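PDB 5Z06: Exo beta-1,2-glucooligosaccharide sophorohydrolase (non-reducing end) from Parabacteroides distasonis ATCC 8503, which hydrolyses linear beta-1,2-glucan and beta-1,2-glucooligosaccharides of four or more units, acting as an exo-type enzyme that releases sophorose from the non-reducing end. Local coordinates for residues A[193-198]-A[257-262]; A[201-206]-A[633-638]; A[317-322]-A[371-376]; A[485-490]-A[549-554]. One frame throughout, in Å; residues are numbered along the deposited sequence.

Contact 1: residues A[193-198]-A[257-262]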
# COMPACT_ATOMS: atom_id res chain seq x y z
N PRO A 193 24.03 -4.13 -10.63
CA PRO A 193 23.47 -2.80 -10.67
C PRO A 193 24.50 -1.80 -10.17
O PRO A 193 25.39 -2.16 -9.38
CB PRO A 193 22.29 -2.89 -9.70
CG PRO A 193 22.67 -3.97 -8.76
CD PRO A 193 23.42 -4.96 -9.58
N VAL A 194 24.40 -0.56 -10.64
CA VAL A 194 25.15 0.53 -10.05
C VAL A 194 24.52 0.84 -8.70
O VAL A 194 23.41 1.35 -8.66
CB VAL A 194 25.15 1.79 -10.95
CG1 VAL A 194 25.88 2.96 -10.27
CG2 VAL A 194 25.80 1.49 -12.30
N LEU A 195 25.20 0.50 -7.61
CA LEU A 195 24.80 0.88 -6.25
C LEU A 195 25.25 2.30 -5.96
O LEU A 195 26.44 2.61 -5.92
CB LEU A 195 25.40 -0.10 -5.25
CG LEU A 195 24.89 -0.13 -3.81
CD1 LEU A 195 23.39 -0.31 -3.76
CD2 LEU A 195 25.58 -1.28 -3.08
N GLN A 196 24.26 3.18 -5.76
CA GLN A 196 24.48 4.62 -5.79
C GLN A 196 24.93 5.11 -4.45
O GLN A 196 25.89 5.87 -4.36
CB GLN A 196 23.21 5.37 -6.18
CG GLN A 196 22.87 5.35 -7.67
CD GLN A 196 21.57 6.09 -7.96
OE1 GLN A 196 21.52 6.94 -8.85
NE2 GLN A 196 20.51 5.77 -7.21
N GLU A 197 24.21 4.71 -3.42
CA GLU A 197 24.60 5.10 -2.08
C GLU A 197 23.86 4.32 -1.04
O GLU A 197 22.95 3.52 -1.34
CB GLU A 197 24.38 6.60 -1.83
CG GLU A 197 25.38 7.30 -0.89
CD GLU A 197 26.78 6.67 -0.83
OE1 GLU A 197 27.56 6.79 -1.81
OE2 GLU A 197 27.12 6.07 0.22
N ALA A 198 24.37 4.51 0.17
CA ALA A 198 23.78 4.08 1.40
C ALA A 198 23.41 5.37 2.06
O ALA A 198 24.18 6.34 2.02
CB ALA A 198 24.80 3.35 2.25
N TYR A 257 27.40 -2.43 2.19
CA TYR A 257 26.44 -3.11 1.34
C TYR A 257 26.95 -3.29 -0.08
O TYR A 257 27.64 -2.44 -0.64
CB TYR A 257 25.11 -2.37 1.32
CG TYR A 257 24.45 -2.30 2.65
CD1 TYR A 257 23.59 -3.30 3.07
CD2 TYR A 257 24.69 -1.23 3.51
CE1 TYR A 257 22.97 -3.23 4.32
CE2 TYR A 257 24.09 -1.16 4.76
CZ TYR A 257 23.23 -2.16 5.15
OH TYR A 257 22.62 -2.08 6.37
N LYS A 258 26.52 -4.41 -0.65
CA LYS A 258 26.97 -4.87 -1.93
C LYS A 258 25.75 -5.54 -2.51
O LYS A 258 25.06 -6.31 -1.82
CB LYS A 258 28.06 -5.90 -1.70
CG LYS A 258 29.21 -5.89 -2.66
CD LYS A 258 30.39 -6.67 -2.07
CE LYS A 258 29.97 -8.07 -1.62
NZ LYS A 258 31.12 -8.98 -1.43
N VAL A 259 25.47 -5.27 -3.78
CA VAL A 259 24.29 -5.84 -4.40
C VAL A 259 24.69 -6.57 -5.67
O VAL A 259 25.49 -6.08 -6.46
CB VAL A 259 23.28 -4.73 -4.70
CG1 VAL A 259 22.05 -5.28 -5.42
CG2 VAL A 259 22.89 -4.04 -3.40
N THR A 260 24.11 -7.75 -5.87
CA THR A 260 24.26 -8.50 -7.12
C THR A 260 22.89 -8.65 -7.77
O THR A 260 21.88 -8.51 -7.10
CB THR A 260 24.86 -9.90 -6.86
OG1 THR A 260 23.96 -10.67 -6.07
CG2 THR A 260 26.20 -9.82 -6.14
N ALA A 261 22.89 -8.93 -9.08
CA ALA A 261 21.70 -9.34 -9.82
C ALA A 261 21.71 -10.84 -10.03
O ALA A 261 22.73 -11.42 -10.39
CB ALA A 261 21.62 -8.63 -11.16
N VAL A 262 20.56 -11.47 -9.82
CA VAL A 262 20.42 -12.91 -9.92
C VAL A 262 19.39 -13.18 -11.01
O VAL A 262 18.31 -12.59 -10.99
CB VAL A 262 19.95 -13.51 -8.59
CG1 VAL A 262 19.77 -15.02 -8.67
CG2 VAL A 262 20.93 -13.15 -7.49

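Contact 2: residues A[201-206]-A[633-638]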
# COMPACT_ATOMS: atom_id res chain seq x y z
N TYR A 201 19.94 6.35 8.59
CA TYR A 201 19.08 7.11 9.47
C TYR A 201 19.39 6.58 10.87
O TYR A 201 20.55 6.27 11.13
CB TYR A 201 17.63 6.94 9.00
CG TYR A 201 17.45 7.55 7.64
CD1 TYR A 201 17.76 6.82 6.51
CD2 TYR A 201 17.01 8.87 7.48
CE1 TYR A 201 17.62 7.36 5.26
CE2 TYR A 201 16.86 9.42 6.22
CZ TYR A 201 17.16 8.65 5.12
OH TYR A 201 17.06 9.13 3.84
N GLU A 202 18.41 6.45 11.75
CA GLU A 202 18.69 6.04 13.11
C GLU A 202 18.72 4.54 13.29
O GLU A 202 19.59 3.98 13.99
CB GLU A 202 17.68 6.66 14.04
CG GLU A 202 17.98 6.36 15.51
CD GLU A 202 16.96 6.92 16.42
OE1 GLU A 202 16.24 6.11 17.02
OE2 GLU A 202 16.86 8.15 16.53
N ARG A 203 17.75 3.88 12.70
CA ARG A 203 17.58 2.44 12.86
C ARG A 203 17.75 1.69 11.57
O ARG A 203 17.66 0.45 11.55
CB ARG A 203 16.19 2.17 13.42
CG ARG A 203 15.86 2.97 14.65
CD ARG A 203 16.80 2.64 15.77
NE ARG A 203 16.43 3.38 16.97
CZ ARG A 203 16.58 2.95 18.21
NH1 ARG A 203 17.09 1.75 18.45
NH2 ARG A 203 16.22 3.71 19.22
N HIS A 204 18.03 2.40 10.49
CA HIS A 204 18.12 1.74 9.22
C HIS A 204 19.02 2.45 8.27
O HIS A 204 19.32 3.61 8.46
CB HIS A 204 16.74 1.57 8.60
CG HIS A 204 16.28 2.76 7.86
ND1 HIS A 204 15.79 3.88 8.50
CD2 HIS A 204 16.24 3.02 6.54
CE1 HIS A 204 15.47 4.78 7.59
NE2 HIS A 204 15.73 4.29 6.39
N ILE A 205 19.44 1.69 7.26
CA ILE A 205 20.19 2.19 6.15
C ILE A 205 19.42 1.85 4.90
O ILE A 205 19.00 0.72 4.69
CB ILE A 205 21.60 1.60 6.08
CG1 ILE A 205 22.32 1.90 7.39
CG2 ILE A 205 22.34 2.16 4.86
CD1 ILE A 205 23.67 1.25 7.54
N ASP A 206 19.24 2.86 4.07
CA ASP A 206 18.63 2.70 2.78
C ASP A 206 19.71 2.62 1.75
O ASP A 206 20.56 3.51 1.69
CB ASP A 206 17.74 3.90 2.47
CG ASP A 206 16.43 3.84 3.19
OD1 ASP A 206 15.89 2.73 3.28
OD2 ASP A 206 15.95 4.91 3.65
N ASN A 633 7.14 5.22 17.48
CA ASN A 633 6.84 3.84 17.74
C ASN A 633 6.95 3.00 16.48
O ASN A 633 7.65 1.98 16.45
CB ASN A 633 5.41 3.75 18.27
CG ASN A 633 5.02 2.34 18.67
OD1 ASN A 633 5.85 1.61 19.21
ND2 ASN A 633 3.75 1.98 18.44
N TYR A 634 6.24 3.42 15.44
CA TYR A 634 6.24 2.67 14.18
C TYR A 634 7.65 2.44 13.64
O TYR A 634 7.99 1.34 13.19
CB TYR A 634 5.41 3.41 13.12
CG TYR A 634 3.94 3.50 13.41
CD1 TYR A 634 3.32 2.64 14.30
CD2 TYR A 634 3.16 4.43 12.74
CE1 TYR A 634 1.97 2.74 14.56
CE2 TYR A 634 1.81 4.51 12.96
CZ TYR A 634 1.22 3.68 13.89
OH TYR A 634 -0.12 3.75 14.13
N TYR A 635 8.46 3.50 13.68
CA TYR A 635 9.83 3.43 13.25
C TYR A 635 10.70 2.66 14.23
O TYR A 635 11.29 1.65 13.86
CB TYR A 635 10.38 4.81 13.01
CG TYR A 635 11.76 4.78 12.45
CD1 TYR A 635 12.01 4.23 11.19
CD2 TYR A 635 12.84 5.27 13.17
CE1 TYR A 635 13.30 4.19 10.68
CE2 TYR A 635 14.12 5.21 12.67
CZ TYR A 635 14.35 4.67 11.42
OH TYR A 635 15.63 4.64 10.93
N ARG A 636 10.81 3.14 15.46
CA ARG A 636 11.82 2.60 16.37
C ARG A 636 11.47 1.25 16.89
O ARG A 636 12.37 0.47 17.06
CB ARG A 636 12.10 3.52 17.54
CG ARG A 636 12.92 4.72 17.15
CD ARG A 636 12.95 5.71 18.28
NE ARG A 636 13.80 6.83 17.90
CZ ARG A 636 13.57 8.11 18.16
NH1 ARG A 636 12.49 8.48 18.80
NH2 ARG A 636 14.41 9.03 17.74
N ASN A 637 10.20 0.99 17.17
CA ASN A 637 9.79 -0.30 17.76
C ASN A 637 9.35 -1.29 16.72
O ASN A 637 9.74 -2.45 16.81
CB ASN A 637 8.69 -0.11 18.80
CG ASN A 637 9.14 0.74 19.95
OD1 ASN A 637 10.27 0.59 20.43
ND2 ASN A 637 8.29 1.67 20.38
N HIS A 638 8.55 -0.85 15.75
CA HIS A 638 8.04 -1.73 14.69
C HIS A 638 8.78 -1.68 13.37
O HIS A 638 8.38 -2.35 12.44
CB HIS A 638 6.56 -1.47 14.45
CG HIS A 638 5.76 -1.59 15.69
ND1 HIS A 638 5.98 -2.59 16.61
CD2 HIS A 638 4.78 -0.80 16.20
CE1 HIS A 638 5.15 -2.42 17.63
NE2 HIS A 638 4.41 -1.35 17.40

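Contact 3: residues A[317-322]-A[371-376]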
# COMPACT_ATOMS: atom_id res chain seq x y z
N ARG A 317 -0.02 -3.12 -10.29
CA ARG A 317 0.06 -2.90 -11.72
C ARG A 317 1.23 -1.99 -11.97
O ARG A 317 1.43 -1.01 -11.26
CB ARG A 317 -1.19 -2.23 -12.27
CG ARG A 317 -2.42 -3.09 -12.11
CD ARG A 317 -2.33 -4.35 -12.95
NE ARG A 317 -3.60 -5.04 -12.85
CZ ARG A 317 -4.67 -4.76 -13.59
NH1 ARG A 317 -4.64 -3.81 -14.52
NH2 ARG A 317 -5.79 -5.44 -13.40
N ASN A 318 2.03 -2.35 -12.96
CA ASN A 318 3.18 -1.58 -13.32
C ASN A 318 2.77 -0.25 -13.98
O ASN A 318 3.44 0.78 -13.81
CB ASN A 318 4.06 -2.43 -14.25
CG ASN A 318 5.30 -1.70 -14.69
OD1 ASN A 318 5.57 -1.55 -15.89
ND2 ASN A 318 6.07 -1.22 -13.72
N ASP A 319 1.67 -0.27 -14.73
CA ASP A 319 1.31 0.86 -15.59
C ASP A 319 0.15 1.67 -15.11
O ASP A 319 -0.07 2.78 -15.59
CB ASP A 319 0.99 0.36 -17.00
CG ASP A 319 2.17 -0.36 -17.65
OD1 ASP A 319 3.34 -0.12 -17.28
OD2 ASP A 319 1.90 -1.18 -18.54
N MET A 320 -0.60 1.16 -14.15
CA MET A 320 -1.83 1.79 -13.77
C MET A 320 -1.57 2.81 -12.69
O MET A 320 -1.08 2.47 -11.63
CB MET A 320 -2.82 0.75 -13.27
CG MET A 320 -4.19 1.29 -13.04
SD MET A 320 -5.23 -0.03 -12.41
CE MET A 320 -4.64 -0.16 -10.71
N ILE A 321 -1.96 4.05 -12.98
CA ILE A 321 -1.92 5.12 -12.00
C ILE A 321 -3.30 5.38 -11.44
O ILE A 321 -4.31 5.11 -12.07
CB ILE A 321 -1.24 6.40 -12.51
CG1 ILE A 321 -1.97 7.07 -13.67
CG2 ILE A 321 0.19 6.08 -12.87
CD1 ILE A 321 -2.88 8.19 -13.25
N ALA A 322 -3.31 5.82 -10.19
CA ALA A 322 -4.53 6.17 -9.49
C ALA A 322 -4.53 7.69 -9.45
O ALA A 322 -3.56 8.30 -9.02
CB ALA A 322 -4.54 5.60 -8.09
N PHE A 371 -8.56 5.25 -12.41
CA PHE A 371 -7.38 4.59 -12.88
C PHE A 371 -7.14 4.89 -14.33
O PHE A 371 -8.08 4.89 -15.14
CB PHE A 371 -7.51 3.12 -12.65
CG PHE A 371 -7.73 2.78 -11.22
CD1 PHE A 371 -6.67 2.86 -10.32
CD2 PHE A 371 -8.98 2.40 -10.76
CE1 PHE A 371 -6.86 2.56 -8.98
CE2 PHE A 371 -9.18 2.07 -9.43
CZ PHE A 371 -8.11 2.14 -8.54
N ILE A 372 -5.89 5.17 -14.65
CA ILE A 372 -5.45 5.40 -16.00
C ILE A 372 -4.19 4.58 -16.23
O ILE A 372 -3.36 4.39 -15.33
CB ILE A 372 -5.17 6.87 -16.25
CG1 ILE A 372 -6.29 7.75 -15.66
CG2 ILE A 372 -4.99 7.12 -17.74
CD1 ILE A 372 -6.03 9.25 -15.72
N ASP A 373 -4.05 4.08 -17.45
CA ASP A 373 -2.83 3.41 -17.84
C ASP A 373 -1.88 4.54 -18.19
O ASP A 373 -2.10 5.28 -19.14
CB ASP A 373 -3.09 2.44 -19.01
CG ASP A 373 -1.87 1.65 -19.41
OD1 ASP A 373 -0.75 2.20 -19.41
OD2 ASP A 373 -2.02 0.47 -19.76
N GLY A 374 -0.81 4.65 -17.40
CA GLY A 374 0.17 5.71 -17.55
C GLY A 374 0.90 5.72 -18.87
O GLY A 374 1.40 6.74 -19.28
N THR A 375 0.98 4.57 -19.53
CA THR A 375 1.63 4.45 -20.81
C THR A 375 0.72 4.85 -21.96
O THR A 375 1.22 5.12 -23.03
CB THR A 375 2.09 2.99 -21.06
OG1 THR A 375 0.95 2.12 -21.11
CG2 THR A 375 3.04 2.52 -19.96
N THR A 376 -0.60 4.85 -21.76
CA THR A 376 -1.54 5.15 -22.86
C THR A 376 -2.50 6.33 -22.67
O THR A 376 -3.07 6.80 -23.65
CB THR A 376 -2.38 3.92 -23.19
OG1 THR A 376 -3.31 3.66 -22.13
CG2 THR A 376 -1.49 2.70 -23.44

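Contact 4: residues A[485-490]-A[549-554]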
# COMPACT_ATOMS: atom_id res chain seq x y z
N MET A 485 -25.22 23.38 -3.08
CA MET A 485 -24.95 21.96 -3.22
C MET A 485 -24.14 21.38 -2.07
O MET A 485 -24.25 20.18 -1.79
CB MET A 485 -24.24 21.70 -4.54
CG MET A 485 -25.06 22.13 -5.74
SD MET A 485 -26.43 21.01 -6.00
CE MET A 485 -27.67 22.15 -6.64
N TYR A 486 -23.34 22.21 -1.43
CA TYR A 486 -22.68 21.85 -0.19
C TYR A 486 -23.67 21.41 0.89
O TYR A 486 -23.40 20.46 1.62
CB TYR A 486 -21.85 23.00 0.35
CG TYR A 486 -21.11 22.62 1.61
CD1 TYR A 486 -19.85 22.04 1.55
CD2 TYR A 486 -21.69 22.84 2.86
CE1 TYR A 486 -19.17 21.70 2.71
CE2 TYR A 486 -21.03 22.48 4.02
CZ TYR A 486 -19.77 21.92 3.94
OH TYR A 486 -19.14 21.56 5.09
N TYR A 487 -24.81 22.09 1.02
CA TYR A 487 -25.82 21.70 2.03
C TYR A 487 -26.84 20.71 1.54
O TYR A 487 -27.28 19.86 2.29
CB TYR A 487 -26.53 22.94 2.63
CG TYR A 487 -25.57 23.75 3.44
CD1 TYR A 487 -25.14 23.29 4.68
CD2 TYR A 487 -25.01 24.92 2.95
CE1 TYR A 487 -24.22 24.01 5.43
CE2 TYR A 487 -24.11 25.64 3.69
CZ TYR A 487 -23.73 25.18 4.94
OH TYR A 487 -22.83 25.87 5.68
N SER A 488 -27.21 20.82 0.27
CA SER A 488 -28.25 19.98 -0.30
C SER A 488 -27.70 18.59 -0.62
O SER A 488 -28.44 17.60 -0.60
CB SER A 488 -28.81 20.64 -1.55
OG SER A 488 -27.94 20.49 -2.66
N GLY A 489 -26.40 18.51 -0.90
CA GLY A 489 -25.73 17.27 -1.29
C GLY A 489 -24.83 16.73 -0.22
O GLY A 489 -25.21 15.83 0.54
N TRP A 490 -23.62 17.28 -0.16
CA TRP A 490 -22.65 16.92 0.87
C TRP A 490 -23.30 16.80 2.26
O TRP A 490 -23.24 15.74 2.87
CB TRP A 490 -21.52 17.94 0.87
CG TRP A 490 -20.74 17.93 2.06
CD1 TRP A 490 -20.81 18.81 3.07
CD2 TRP A 490 -19.77 16.95 2.43
NE1 TRP A 490 -19.90 18.48 4.05
CE2 TRP A 490 -19.26 17.34 3.68
CE3 TRP A 490 -19.24 15.82 1.79
CZ2 TRP A 490 -18.26 16.61 4.35
CZ3 TRP A 490 -18.23 15.10 2.45
CH2 TRP A 490 -17.76 15.50 3.72
N PHE A 549 -11.99 26.64 6.90
CA PHE A 549 -13.30 26.37 6.41
C PHE A 549 -14.17 26.01 7.56
O PHE A 549 -13.87 25.09 8.34
CB PHE A 549 -13.35 25.28 5.37
CG PHE A 549 -14.74 25.00 4.92
CD1 PHE A 549 -15.49 26.01 4.32
CD2 PHE A 549 -15.33 23.78 5.14
CE1 PHE A 549 -16.80 25.80 3.93
CE2 PHE A 549 -16.64 23.56 4.75
CZ PHE A 549 -17.38 24.57 4.15
N THR A 550 -15.26 26.77 7.64
CA THR A 550 -16.26 26.65 8.66
C THR A 550 -17.58 26.76 7.95
O THR A 550 -17.82 27.73 7.26
CB THR A 550 -16.08 27.80 9.65
OG1 THR A 550 -14.72 27.81 10.06
CG2 THR A 550 -16.96 27.63 10.86
N ASP A 551 -18.41 25.73 8.07
CA ASP A 551 -19.78 25.75 7.55
C ASP A 551 -20.72 26.15 8.70
O ASP A 551 -20.24 26.60 9.76
CB ASP A 551 -20.14 24.42 6.87
CG ASP A 551 -20.21 23.22 7.82
OD1 ASP A 551 -20.23 23.35 9.06
OD2 ASP A 551 -20.24 22.11 7.30
N LYS A 552 -22.03 26.00 8.52
CA LYS A 552 -22.96 26.42 9.57
C LYS A 552 -22.89 25.55 10.84
O LYS A 552 -23.29 25.98 11.91
CB LYS A 552 -24.38 26.53 9.01
CG LYS A 552 -25.15 25.24 8.77
CD LYS A 552 -26.31 25.47 7.77
CE LYS A 552 -27.60 24.74 8.13
NZ LYS A 552 -28.47 25.56 9.03
N TYR A 553 -22.33 24.35 10.71
CA TYR A 553 -22.23 23.38 11.81
C TYR A 553 -20.95 23.39 12.63
O TYR A 553 -21.00 23.25 13.83
CB TYR A 553 -22.34 22.00 11.22
CG TYR A 553 -23.57 21.85 10.40
CD1 TYR A 553 -24.83 22.01 10.96
CD2 TYR A 553 -23.49 21.55 9.06
CE1 TYR A 553 -25.98 21.86 10.21
CE2 TYR A 553 -24.63 21.39 8.30
CZ TYR A 553 -25.87 21.54 8.87
OH TYR A 553 -27.00 21.38 8.10
N THR A 554 -19.81 23.52 11.97
CA THR A 554 -18.54 23.44 12.66
C THR A 554 -17.44 24.03 11.82
O THR A 554 -17.54 24.09 10.58
CB THR A 554 -18.16 21.95 12.99
OG1 THR A 554 -16.94 21.89 13.74
CG2 THR A 554 -18.02 21.09 11.72
O HOH W 1 -27.18 20.71 5.35

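Contact 1: residues A[193-198]-A[257-262]
L195 meets the backbone of Y257 before it meets any side chain: its CD2 methyl lies 3.4 Å from Y257 O, a methyl set against a peptide oxygen. Y257 points its CB toward strand 194-198, and its hydroxyl is hydrogen-bonded to D246 on strand 243-247. K258 offers little more than its CA to the same methyl, since its CB points away from strand 194-198; its ammonium forms a salt bridge with D271. V259 comes next and carries the packing, with one methyl for each of two partners. With CG1 anti to its backbone N (chi1 177°), that methyl meets P193 CG at 3.6 Å. The other branch, CG2, stands 3.8 Å from CD1 of L195 and nearly as close to its CD2, so V259 touches both leucine methyls. Both P193 and L195 cross the V259 side chain at about a right angle, which gives small meeting points between methyl and methylene groups. T260 turns its CB away and hydrogen-bonds E268 through OG1, while the pyrrolidine CD of P193 lies over the backbone between T260 and A261, 4.0 Å from A261 N. A261 closes the row, its CB 4.4 Å from the same CD. No hydrogen bond spans the two strands, whose axes come within 7.8 Å and run at 151° to each other. This is face-to-face packing of two sheets, three strands (194-200, 204-210, 243-247) against four (232-237, 219-225, 254-262, 275-278), a pairing consistent with a fibronectin type III-like beta sandwich.

Contact 2: residues A[201-206]-A[633-638]
Two arginines converge on one carboxylate oxygen: E202 OE1 accepts from R636 NE across the contact and from NE of its own neighbour R203, each at 2.7 Å. The two arrivals differ. R636 NE meets OE1 on the syn side, whereas R203 NE takes the anti lone pair. R636 also donates through NH2 to the syn lone pair of OE2, 2.9 Å away, so its guanidinium grips the acid side-on, with the two planes only 12° apart. The like charges come close in the process, R203 NH2 lying 4.2 Å from R636 NE, and the shared carboxylate would be expected to offset their repulsion. An alanine in place of R636 would probably leave E202 without its two-nitrogen grip and R203 NE without the R636 CG methylene packed beside it. This salt-bridge network joins the tight turn between strands 194-200 and 204-210 of a beta sandwich to helix 624-636 of the glycoamylase-like domain. Beside it, the hydroxyl of Y635 reaches into the same turn and accepts from R203 N at 2.9 Å. A second bond, 2.6 Å long, links Y635 OH to H204 ND1 near the planes of both rings, which meet rim to rim at 78°. On its far nitrogen H204 donates NE2 to OD2 of D206, and CG of R203 touches Y635 CE2 at 3.5 Å. W643 packs against the rings of both H204 and Y635.

Contact 3: residues A[317-322]-A[371-376]
M320 and F371 lie on one face of a small strand pair and cross obliquely, the sulfur approaching the aromatic ring at a slant. M320 SD stands 4.5 Å from the centroid of the F371 ring, 38° off its normal, an oblique Met-aromatic contact. A bend at chi3 (75°) brings the methyl back to the ring, with CE 3.7 Å from F371 CD1. A322 CB meets the next ring atom, CE1, at 3.9 Å, while F382 and F383 set further edge-to-face contacts about F371. I321 and I372 occupy the other face, lying side by side and pointing the same way. The backbones that carry them form a two-stranded antiparallel ribbon: I321 and I372 make the hydrogen-bonded pair, each N donating to the other's O. The ribbon ties the start of helix 323-338, for which A322 holds the N-cap position, to the chain that follows helix 344-360, consistent with the (alpha/alpha)6-barrel of this six-hairpin clan. Past the strands G374 N donates to D319 O at 2.7 Å, and a CB on that glycine would crowd the same oxygen. D373 then forms an Asx turn, OD1 accepting from T375 N at 2.9 Å, and the same oxygen lies 3.5 Å from D319 CB. An alanine in place of D373 would probably leave T375 N without its side-chain acceptor and allow the turn to shift. Beyond it the CG2 methyl of T375 lies 3.8 Å from D319 OD1.

Contact 4: residues A[485-490]-A[549-554]
F549 sets the edge of its ring toward a face of Y486, offset, with the planes 79° apart and the centroids separated by 5.3 Å; the two side chains reach toward each other tip to tip. W490 CD1 lies over a face of the Y486 ring, shifted toward the rim, and at the edge of that ring, near its plane, sits OD2 of D551. The Y487 ring has Y486 CD2 over the centre of one face and Y553 CE2 at its edge, 3.9 Å from Y487 CE1. K552 serves two rings: its CG stands over the centre of the Y553 face, and its CD touches Y487 CE1 at 3.5 Å, obliquely. Polar bonds finish the fit. Y486 OH donates to D551 OD2 in a short 2.5 Å bond on the anti side of the carboxylate, and Y556 OH binds the same oxygen. Y487 OH, in contrast, is an acceptor, taking the N-H of K552 at 3.0 Å. A water bridges the two segments, donating to Y487 O and lying 2.8 Å from Y553 OH. The other oxygen of D551, OD1, receives both Y553 N and T554 N, which closes the turn. Helix 691-702 lines F549 through I697 and I700. The result is an Asx turn extended into an Asx motif, set just ahead of helix 556-573 and packed on an aromatic cluster of the short helix 485-490, at the periphery of the glycoamylase-like domain.

From the N terminus, contact 1 opens first at 193-198, and contact 2 opens at 201-206 before contact 1 closes at 257-262. These two therefore cross, and they touch where I205 packs on A198 and Y257 inside the beta sandwich. Contact 3 closes a mostly helical loop between 317-322 and 371-376, and contact 4 one of mainly irregular chain between 485-490 and 549-554; the two follow in series, about 20 Å apart at their nearest atoms. Both fall within the long span that ends when contact 2 closes at 633-638. Contact 1 joins the two sheets of the sandwich, contacts 3 and 4 bind parts of the helical domain, and contact 2 links the two regions.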